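Local coordinates for surface layer protein (Geobacillus stearothermophilus, PDB 2RA1) that forms part of the crystalline surface layer coating the bacterial cell, self-associating and probably binding metal ions, this N-terminal part probably also binding a cell-wall sugar polymer, at residues L340-A345 with N383-K388. Numbering follows the deposited sequence.
Sequences LPEDSA and NTTGKK
One threonine hydroxyl, T384 OG1, ties two backbone groups of the facing loop: it donates to P341 O at 2.7 Å, in the carbonyl plane on a lone pair, and accepts from D343 N at 2.9 Å. With chi1 at 58°, OG1 sits between its own N and carbonyl carbon. The main chain adds a third bond to the same residue, T384 N to D343 O at 2.8 Å, so T384, buried in an otherwise largely exposed contact, is gripped on backbone and side chain alike. E342 reaches out extended, CG passing over T385 CA (3.5 Å), and OE2 takes G386 N at 2.8 Å in a nearly straight bond (169°) on its anti side. G386, third residue of the type II turn T384-K387, where its positive phi fits, thus has its N-H held by the carboxylate. Just ahead of G386, N383 OD1 accepts from T385 N, an Asx turn; N383 CB lies 3.3 Å from S344 O, and the N383 amide group rests against S344. T385 CG2 packs on the D343-S344 peptide. The loops follow strands 339-340 and 381-382 of this fragment's last beta domain, E342 and T384 also touching V410 of strand 406-410, which lies between 339-340 and 389-397.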
ATOM      1  N   LEU A 340      -2.666  29.811 -36.236  1.00 21.40           N
ATOM      2  CA  LEU A 340      -2.086  30.183 -34.961  1.00 28.59           C
ATOM      3  C   LEU A 340      -3.168  30.839 -34.119  1.00 27.80           C
ATOM      4  O   LEU A 340      -4.138  31.352 -34.668  1.00 29.61           O
ATOM      5  CB  LEU A 340      -0.910  31.143 -35.168  1.00 34.27           C
ATOM      6  CG  LEU A 340       0.279  30.620 -35.992  1.00 32.48           C
ATOM      7  CD1 LEU A 340       1.303  31.743 -36.305  1.00 28.89           C
ATOM      8  CD2 LEU A 340       0.951  29.441 -35.300  1.00 26.60           C
ATOM      9  N   PRO A 341      -3.009  30.823 -32.785  1.00 28.50           N
ATOM     10  CA  PRO A 341      -3.959  31.520 -31.908  1.00 27.60           C
ATOM     11  C   PRO A 341      -3.804  33.042 -32.040  1.00 32.60           C
ATOM     12  O   PRO A 341      -2.809  33.495 -32.603  1.00 31.25           O
ATOM     13  CB  PRO A 341      -3.541  31.083 -30.492  1.00 24.82           C
ATOM     14  CG  PRO A 341      -2.352  30.181 -30.648  1.00 26.62           C
ATOM     15  CD  PRO A 341      -1.851  30.289 -32.049  1.00 25.63           C
ATOM     16  N   GLU A 342      -4.778  33.808 -31.554  1.00 32.78           N
ATOM     17  CA  GLU A 342      -4.675  35.263 -31.505  1.00 30.00           C
ATOM     18  C   GLU A 342      -4.098  35.653 -30.153  1.00 31.67           C
ATOM     19  O   GLU A 342      -4.761  35.492 -29.128  1.00 30.24           O
ATOM     20  CB  GLU A 342      -6.049  35.924 -31.680  1.00 30.81           C
ATOM     21  CG  GLU A 342      -5.992  37.448 -31.988  1.00 47.41           C
ATOM     22  CD  GLU A 342      -7.349  38.168 -31.841  1.00 46.06           C
ATOM     23  OE1 GLU A 342      -8.361  37.509 -31.516  1.00 43.88           O
ATOM     24  OE2 GLU A 342      -7.402  39.400 -32.047  1.00 47.32           O
ATOM     25  N   ASP A 343      -2.863  36.144 -30.145  1.00 29.52           N
ATOM     26  CA  ASP A 343      -2.197  36.507 -28.899  1.00 37.48           C
ATOM     27  C   ASP A 343      -1.137  37.556 -29.201  1.00 37.61           C
ATOM     28  O   ASP A 343      -0.630  37.616 -30.316  1.00 38.15           O
ATOM     29  CB  ASP A 343      -1.545  35.269 -28.260  1.00 32.84           C
ATOM     30  CG  ASP A 343      -1.247  35.457 -26.779  1.00 46.18           C
ATOM     31  OD1 ASP A 343      -0.086  35.803 -26.418  1.00 33.55           O
ATOM     32  OD2 ASP A 343      -2.190  35.256 -25.973  1.00 59.69           O
ATOM     33  N   SER A 344      -0.795  38.371 -28.214  1.00 31.16           N
ATOM     34  CA  SER A 344       0.192  39.418 -28.428  1.00 39.18           C
ATOM     35  C   SER A 344       1.638  38.898 -28.430  1.00 36.25           C
ATOM     36  O   SER A 344       2.557  39.625 -28.793  1.00 35.10           O
ATOM     37  CB  SER A 344       0.001  40.560 -27.423  1.00 45.90           C
ATOM     38  OG  SER A 344      -0.666  40.106 -26.263  1.00 58.61           O
ATOM     39  N   ALA A 345       1.832  37.638 -28.048  1.00 30.39           N
ATOM     40  CA  ALA A 345       3.163  37.026 -28.112  1.00 30.96           C
ATOM     41  C   ALA A 345       3.083  35.503 -28.271  1.00 36.03           C
ATOM     42  O   ALA A 345       3.021  34.757 -27.295  1.00 38.60           O
ATOM     43  CB  ALA A 345       4.013  37.416 -26.890  1.00 30.33           C
ATOM     44  N   ASN A 383       3.151  38.909 -32.637  1.00 31.63           N
ATOM     45  CA  ASN A 383       1.883  39.418 -32.147  1.00 28.37           C
ATOM     46  C   ASN A 383       0.794  39.269 -33.214  1.00 29.26           C
ATOM     47  O   ASN A 383       0.833  39.930 -34.246  1.00 32.95           O
ATOM     48  CB  ASN A 383       2.068  40.892 -31.784  1.00 33.34           C
ATOM     49  CG  ASN A 383       0.852  41.489 -31.106  1.00 35.10           C
ATOM     50  OD1 ASN A 383      -0.271  41.020 -31.278  1.00 29.33           O
ATOM     51  ND2 ASN A 383       1.077  42.523 -30.317  1.00 36.42           N
ATOM     52  N   THR A 384      -0.176  38.397 -32.971  1.00 26.23           N
ATOM     53  CA  THR A 384      -1.207  38.100 -33.967  1.00 31.09           C
ATOM     54  C   THR A 384      -2.538  38.780 -33.659  1.00 33.91           C
ATOM     55  O   THR A 384      -3.522  38.594 -34.385  1.00 40.61           O
ATOM     56  CB  THR A 384      -1.465  36.568 -34.103  1.00 26.57           C
ATOM     57  OG1 THR A 384      -1.843  36.032 -32.830  1.00 29.56           O
ATOM     58  CG2 THR A 384      -0.216  35.849 -34.583  1.00 27.88           C
ATOM     59  N   THR A 385      -2.566  39.561 -32.583  1.00 33.76           N
ATOM     60  CA  THR A 385      -3.794  40.217 -32.153  1.00 41.95           C
ATOM     61  C   THR A 385      -4.339  41.121 -33.254  1.00 40.42           C
ATOM     62  O   THR A 385      -3.596  41.857 -33.909  1.00 35.22           O
ATOM     63  CB  THR A 385      -3.613  41.024 -30.836  1.00 40.87           C
ATOM     64  OG1 THR A 385      -2.555  41.964 -31.000  1.00 49.43           O
ATOM     65  CG2 THR A 385      -3.276  40.112 -29.667  1.00 31.86           C
ATOM     66  N   GLY A 386      -5.652  41.037 -33.451  1.00 45.51           N
ATOM     67  CA  GLY A 386      -6.343  41.797 -34.477  1.00 43.41           C
ATOM     68  C   GLY A 386      -5.972  41.412 -35.898  1.00 49.42           C
ATOM     69  O   GLY A 386      -6.246  42.157 -36.835  1.00 57.57           O
ATOM     70  N   LYS A 387      -5.337  40.258 -36.068  1.00 45.67           N
ATOM     71  CA  LYS A 387      -5.012  39.780 -37.405  1.00 34.70           C
ATOM     72  C   LYS A 387      -5.782  38.512 -37.735  1.00 38.34           C
ATOM     73  O   LYS A 387      -6.079  37.705 -36.858  1.00 38.56           O
ATOM     74  CB  LYS A 387      -3.500  39.583 -37.566  1.00 35.92           C
ATOM     75  CG  LYS A 387      -2.739  40.902 -37.728  1.00 37.85           C
ATOM     76  CD  LYS A 387      -1.268  40.774 -37.386  1.00 53.57           C
ATOM     77  CE  LYS A 387      -0.722  42.057 -36.747  1.00 66.18           C
ATOM     78  NZ  LYS A 387      -0.975  42.105 -35.252  1.00 69.40           N
ATOM     79  N   LYS A 388      -6.121  38.349 -39.006  1.00 36.83           N
ATOM     80  CA  LYS A 388      -6.805  37.146 -39.444  1.00 36.61           C
ATOM     81  C   LYS A 388      -5.860  36.200 -40.188  1.00 35.53           C
ATOM     82  O   LYS A 388      -6.153  35.006 -40.338  1.00 39.50           O
ATOM     83  CB  LYS A 388      -8.041  37.510 -40.264  1.00 41.99           C
ATOM     84  CG  LYS A 388      -9.261  37.775 -39.377  1.00 44.80           C
ATOM     85  CD  LYS A 388      -9.911  36.449 -38.972  1.00 52.06           C
ATOM     86  CE  LYS A 388     -10.318  36.426 -37.495  1.00 57.39           C
ATOM     87  NZ  LYS A 388     -11.502  37.250 -37.218  1.00 51.60           N
TER